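PDB 6AHI: cysteine synthase from Helicobacter pylori, which catalyses the formation of L-cysteine from O-acetyl-L-serine and hydrogen sulfide with pyridoxal 5'-phosphate as cofactor, and also has cystathionine beta-synthase activity. Local coordinates for residues P15-T20 against N260-G265; I32-E37 against T290-V295. All blocks are in the same frame, centred on the assembly; numbering follows the deposited sequence.

Contact 1 (P15-T20 against N260-G265); sequences PVFKFT and NGLLVG
F17 and F19 meet N260 and L262 in a buried side-chain contact between a strand and the end of helix 246-260 with the loop that follows. Strand 16-19 is an edge strand, within this chain, of the mixed sheet in a fold type II pyridoxal phosphate enzyme. Segment 260-265 joins helix 246-260 to helix 266-281. G261 turns the chain out of the first helix with a positive phi. The backbones stay apart: the CA atoms of F17 and L262 are 9.4 Å from each other. One methyl group, L262 CD1, touches both rings. It sits over a face of the F17 ring, offset toward the rim and 4.2 Å from its centroid, as a CH-pi contact. F17 CG, anti to the backbone N (chi1 -157°), brings the ring to this methyl. F17 CD1 in turn lies 3.4 Å above the plane of the F19 ring, over its centre, so the two rings of the strand are packed together. F19 also meets L262 tip to tip, with CZ 3.7 Å from CD1. The second subunit continues the sheet, since V16 and F17 pair in parallel with one of its strands. L262 packs on M7 of that subunit. N260 closes the other end of the contact. Its OD1 is hydrogen-bonded to Y24 OH. The amide stands 85° to the F19 ring, and N260 OD1 lies near the ring plane, 3.8 Å from F19 CE1.

Contact 2 (I32-E37 against T290-V295); sequences IYAKLE and TIFPDV
A34 and K35 pair in parallel with T290 and I291, joining strands 31-36 and 287-292 inside the mixed sheet of this fold type II enzyme. This part is tight. T290 N donates to Y33 O, K35 N to T290 O, and F292 N to K35 O, all at 2.8 to 3.0 Å. All three bonds are nearly straight at the hydrogen. On the A34 side of the sheet, A34 CB rests over the centre of the F292 ring, 3.5 Å above its plane. With CD1 nearly eclipsing CA (chi2 -5°), the ring turns a face to this methyl. L36 lies beside F292 and points the same way, with its CD2 3.7 Å from F292 CD2. K35 lies on the I291 side of the sheet, and its amine turns away to salt bridges with E163 and E167. E37, just past the strand, touches I291 CG2 with its CG before its carboxylate turns off to T14, N40 and R48. The I291 side chain lies about 4 Å from that of T184, and P293 about 4 Å from S267. Both neighbours probably bind the cofactor. Y33, partly exposed, points away at the other end. The pairing loosens past L36. K35, L36 and E37 form an inverse gamma turn centred on L36, with a weak bond from E37 N back to K35 O. The last link is weak and bent: E37 N to F292 O, 3.3 Å and 127° at the hydrogen.

Overall arrangement
Both contacts are buried and belong to one sheet, with centres about 7 Å apart. Strands 16-19 and 31-36 are antiparallel neighbours, probably hydrogen-bonded from F19 N to I32 O and from F17 N to A34 O. Contact 2 is internal to the sheet, and backbone bonds set its register. Contact 1 lies at a strand on one edge of the sheet within this chain and joins it to a helix end and the following loop through side chains alone. F292 connects the two, as F19 and L262 both pack on it. Their settings differ as well. Contact 1 lies more fully at the subunit interface, which contact 2 also meets through L36. Contact 2 lies beside probable cofactor-binding residues.

Contact 1 (P15-T20 against N260-G265)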
loop_
_atom_site.group_PDB
_atom_site.type_symbol
_atom_site.label_atom_id
_atom_site.label_comp_id
_atom_site.label_asym_id
_atom_site.label_seq_id
_atom_site.Cartn_x
_atom_site.Cartn_y
_atom_site.Cartn_z
ATOM N N PRO A 15 11.033 5.117 3.016
ATOM C CA PRO A 15 11.738 6.211 2.345
ATOM C C PRO A 15 11.269 7.596 2.840
ATOM O O PRO A 15 10.289 7.711 3.603
ATOM C CB PRO A 15 11.384 6.043 0.869
ATOM C CG PRO A 15 10.189 5.137 0.808
ATOM C CD PRO A 15 10.051 4.448 2.154
ATOM N N VAL A 16 12.019 8.622 2.442
ATOM C CA VAL A 16 11.710 9.979 2.747
ATOM C C VAL A 16 11.581 10.731 1.421
ATOM O O VAL A 16 12.479 10.635 0.584
ATOM C CB VAL A 16 12.808 10.594 3.626
ATOM C CG1 VAL A 16 12.560 12.068 3.830
ATOM C CG2 VAL A 16 12.943 9.896 4.987
ATOM N N PHE A 17 10.452 11.411 1.213
ATOM C CA PHE A 17 10.229 12.223 0.063
ATOM C C PHE A 17 10.761 13.629 0.331
ATOM O O PHE A 17 10.401 14.256 1.355
ATOM C CB PHE A 17 8.739 12.278 -0.268
ATOM C CG PHE A 17 8.469 12.634 -1.718
ATOM C CD1 PHE A 17 8.534 13.949 -2.134
ATOM C CD2 PHE A 17 8.294 11.655 -2.676
ATOM C CE1 PHE A 17 8.377 14.287 -3.471
ATOM C CE2 PHE A 17 8.089 11.986 -4.007
ATOM C CZ PHE A 17 8.150 13.302 -4.407
ATOM N N LYS A 18 11.592 14.146 -0.580
ATOM C CA LYS A 18 12.133 15.502 -0.456
ATOM C C LYS A 18 11.432 16.444 -1.439
ATOM O O LYS A 18 11.418 16.209 -2.672
ATOM C CB LYS A 18 13.635 15.548 -0.710
ATOM C CG LYS A 18 14.282 16.918 -0.546
ATOM C CD LYS A 18 15.699 16.911 -1.079
ATOM C CE LYS A 18 16.482 18.122 -0.650
ATOM N NZ LYS A 18 17.856 18.007 -1.193
ATOM N N PHE A 19 10.813 17.485 -0.872
ATOM C CA PHE A 19 10.161 18.559 -1.603
ATOM C C PHE A 19 11.027 19.827 -1.542
ATOM O O PHE A 19 11.532 20.205 -0.472
ATOM C CB PHE A 19 8.806 18.882 -0.974
ATOM C CG PHE A 19 7.839 17.735 -0.867
ATOM C CD1 PHE A 19 6.892 17.512 -1.865
ATOM C CD2 PHE A 19 7.804 16.936 0.268
ATOM C CE1 PHE A 19 5.951 16.493 -1.737
ATOM C CE2 PHE A 19 6.882 15.910 0.375
ATOM C CZ PHE A 19 5.965 15.682 -0.625
ATOM N N THR A 20 11.162 20.526 -2.685
ATOM C CA THR A 20 11.870 21.795 -2.748
ATOM C C THR A 20 11.001 22.846 -3.438
ATOM O O THR A 20 9.835 22.581 -3.777
ATOM C CB THR A 20 13.186 21.634 -3.522
ATOM O OG1 THR A 20 12.831 21.352 -4.877
ATOM C CG2 THR A 20 14.056 20.540 -2.950
ATOM N N ASN A 260 2.490 14.781 -7.138
ATOM C CA ASN A 260 3.634 14.032 -6.644
ATOM C C ASN A 260 3.438 12.513 -6.740
ATOM O O ASN A 260 4.397 11.764 -6.463
ATOM C CB ASN A 260 3.974 14.437 -5.203
ATOM C CG ASN A 260 4.064 15.942 -5.069
ATOM O OD1 ASN A 260 3.251 16.562 -4.393
ATOM N ND2 ASN A 260 5.034 16.546 -5.729
ATOM N N GLY A 261 2.221 12.059 -7.031
ATOM C CA GLY A 261 1.890 10.618 -7.050
ATOM C C GLY A 261 1.871 9.971 -5.674
ATOM O O GLY A 261 1.955 8.751 -5.578
ATOM N N LEU A 262 1.714 10.778 -4.623
ATOM C CA LEU A 262 1.608 10.283 -3.269
ATOM C C LEU A 262 0.121 10.081 -2.940
ATOM O O LEU A 262 -0.670 11.027 -2.995
ATOM C CB LEU A 262 2.273 11.273 -2.314
ATOM C CG LEU A 262 3.793 11.216 -2.272
ATOM C CD1 LEU A 262 4.382 12.526 -1.776
ATOM C CD2 LEU A 262 4.282 10.054 -1.413
ATOM N N LEU A 263 -0.243 8.843 -2.600
ATOM C CA LEU A 263 -1.611 8.483 -2.286
ATOM C C LEU A 263 -1.767 8.329 -0.769
ATOM O O LEU A 263 -1.755 7.214 -0.221
ATOM C CB LEU A 263 -1.957 7.192 -3.029
ATOM C CG LEU A 263 -1.849 7.296 -4.548
ATOM C CD1 LEU A 263 -1.974 5.924 -5.166
ATOM C CD2 LEU A 263 -2.929 8.238 -5.094
ATOM N N VAL A 264 -1.893 9.472 -0.094
ATOM C CA VAL A 264 -1.831 9.536 1.350
ATOM C C VAL A 264 -3.154 10.054 1.904
ATOM O O VAL A 264 -3.934 10.676 1.200
ATOM C CB VAL A 264 -0.662 10.403 1.820
ATOM C CG1 VAL A 264 0.673 9.729 1.531
ATOM C CG2 VAL A 264 -0.723 11.800 1.225
ATOM N N GLY A 265 -3.398 9.770 3.189
ATOM C CA GLY A 265 -4.649 10.185 3.854
ATOM C C GLY A 265 -4.709 11.689 4.087
ATOM O O GLY A 265 -3.733 12.411 3.923
#

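Contact 2 (I32-E37 against T290-V295)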
loop_
_atom_site.group_PDB
_atom_site.type_symbol
_atom_site.label_atom_id
_atom_site.label_comp_id
_atom_site.label_asym_id
_atom_site.label_seq_id
_atom_site.Cartn_x
_atom_site.Cartn_y
_atom_site.Cartn_z
ATOM N N ILE A 32 11.408 20.287 2.458
ATOM C CA ILE A 32 10.568 19.519 3.339
ATOM C C ILE A 32 10.868 18.044 3.059
ATOM O O ILE A 32 10.780 17.587 1.935
ATOM C CB ILE A 32 9.070 19.854 3.162
ATOM C CG1 ILE A 32 8.757 21.315 3.498
ATOM C CG2 ILE A 32 8.214 18.896 3.992
ATOM C CD1 ILE A 32 7.377 21.744 3.108
ATOM N N TYR A 33 11.110 17.310 4.140
ATOM C CA TYR A 33 11.261 15.878 4.102
ATOM C C TYR A 33 10.042 15.236 4.763
ATOM O O TYR A 33 9.812 15.461 5.909
ATOM C CB TYR A 33 12.511 15.459 4.849
ATOM C CG TYR A 33 13.755 16.024 4.253
ATOM C CD1 TYR A 33 14.369 15.391 3.194
ATOM C CD2 TYR A 33 14.306 17.201 4.713
ATOM C CE1 TYR A 33 15.548 15.868 2.654
ATOM C CE2 TYR A 33 15.470 17.720 4.146
ATOM C CZ TYR A 33 16.104 17.042 3.128
ATOM O OH TYR A 33 17.268 17.536 2.575
ATOM N N ALA A 34 9.366 14.366 4.026
ATOM C CA ALA A 34 8.258 13.630 4.540
ATOM C C ALA A 34 8.643 12.170 4.644
ATOM O O ALA A 34 8.942 11.496 3.645
ATOM C CB ALA A 34 7.038 13.774 3.678
ATOM N N LYS A 35 8.597 11.685 5.882
ATOM C CA LYS A 35 8.765 10.289 6.137
ATOM C C LYS A 35 7.488 9.554 5.724
ATOM O O LYS A 35 6.416 9.874 6.212
ATOM C CB LYS A 35 9.144 10.142 7.606
ATOM C CG LYS A 35 9.466 8.731 8.017
ATOM C CD LYS A 35 10.748 8.237 7.479
ATOM C CE LYS A 35 11.276 7.108 8.332
ATOM N NZ LYS A 35 12.227 6.284 7.575
ATOM N N LEU A 36 7.621 8.598 4.792
ATOM C CA LEU A 36 6.498 7.947 4.140
ATOM C C LEU A 36 6.081 6.666 4.894
ATOM O O LEU A 36 6.266 5.544 4.388
ATOM C CB LEU A 36 6.880 7.620 2.692
ATOM C CG LEU A 36 7.307 8.813 1.842
ATOM C CD1 LEU A 36 7.455 8.385 0.391
ATOM C CD2 LEU A 36 6.303 9.949 1.996
ATOM N N GLU A 37 5.399 6.867 6.014
ATOM C CA GLU A 37 4.991 5.804 6.909
ATOM C C GLU A 37 3.787 5.048 6.366
ATOM O O GLU A 37 3.493 3.975 6.830
ATOM C CB GLU A 37 4.704 6.400 8.272
ATOM C CG GLU A 37 5.990 6.793 8.960
ATOM C CD GLU A 37 6.895 5.597 9.219
ATOM O OE1 GLU A 37 6.420 4.628 9.891
ATOM O OE2 GLU A 37 8.061 5.581 8.710
ATOM N N THR A 290 8.506 16.207 8.267
ATOM C CA THR A 290 7.124 15.823 8.629
ATOM C C THR A 290 6.948 14.301 8.435
ATOM O O THR A 290 7.813 13.613 7.963
ATOM C CB THR A 290 6.109 16.714 7.897
ATOM O OG1 THR A 290 4.791 16.527 8.431
ATOM C CG2 THR A 290 6.069 16.428 6.416
ATOM N N ILE A 291 5.777 13.798 8.819
ATOM C CA ILE A 291 5.424 12.409 8.719
ATOM C C ILE A 291 4.084 12.337 7.995
ATOM O O ILE A 291 3.148 13.058 8.378
ATOM C CB ILE A 291 5.334 11.745 10.112
ATOM C CG1 ILE A 291 6.686 11.763 10.828
ATOM C CG2 ILE A 291 4.789 10.324 10.010
ATOM C CD1 ILE A 291 6.525 11.702 12.303
ATOM N N PHE A 292 4.001 11.457 7.000
ATOM C CA PHE A 292 2.763 11.104 6.331
ATOM C C PHE A 292 2.245 9.801 6.921
ATOM O O PHE A 292 2.766 8.738 6.598
ATOM C CB PHE A 292 2.978 10.965 4.820
ATOM C CG PHE A 292 3.262 12.250 4.094
ATOM C CD1 PHE A 292 3.224 13.465 4.747
ATOM C CD2 PHE A 292 3.563 12.245 2.740
ATOM C CE1 PHE A 292 3.463 14.647 4.074
ATOM C CE2 PHE A 292 3.826 13.427 2.065
ATOM C CZ PHE A 292 3.758 14.632 2.724
ATOM N N PRO A 293 1.232 9.832 7.809
ATOM C CA PRO A 293 0.874 8.643 8.585
ATOM C C PRO A 293 0.255 7.431 7.866
ATOM O O PRO A 293 0.577 6.324 8.241
ATOM C CB PRO A 293 -0.080 9.189 9.662
ATOM C CG PRO A 293 0.257 10.647 9.760
ATOM C CD PRO A 293 0.569 11.033 8.329
ATOM N N ASP A 294 -0.608 7.614 6.863
ATOM C CA ASP A 294 -1.342 6.464 6.326
ATOM C C ASP A 294 -1.732 6.677 4.862
ATOM O O ASP A 294 -1.612 7.761 4.334
ATOM C CB ASP A 294 -2.520 6.117 7.242
ATOM C CG ASP A 294 -3.831 6.854 7.027
ATOM O OD1 ASP A 294 -3.808 7.987 6.489
ATOM O OD2 ASP A 294 -4.886 6.303 7.492
ATOM N N VAL A 295 -2.220 5.586 4.255
ATOM C CA VAL A 295 -2.575 5.481 2.858
ATOM C C VAL A 295 -3.973 6.041 2.607
ATOM O O VAL A 295 -4.873 5.892 3.443
ATOM C CB VAL A 295 -2.517 4.022 2.355
ATOM C CG1 VAL A 295 -1.134 3.447 2.433
ATOM C CG2 VAL A 295 -3.512 3.109 3.058
#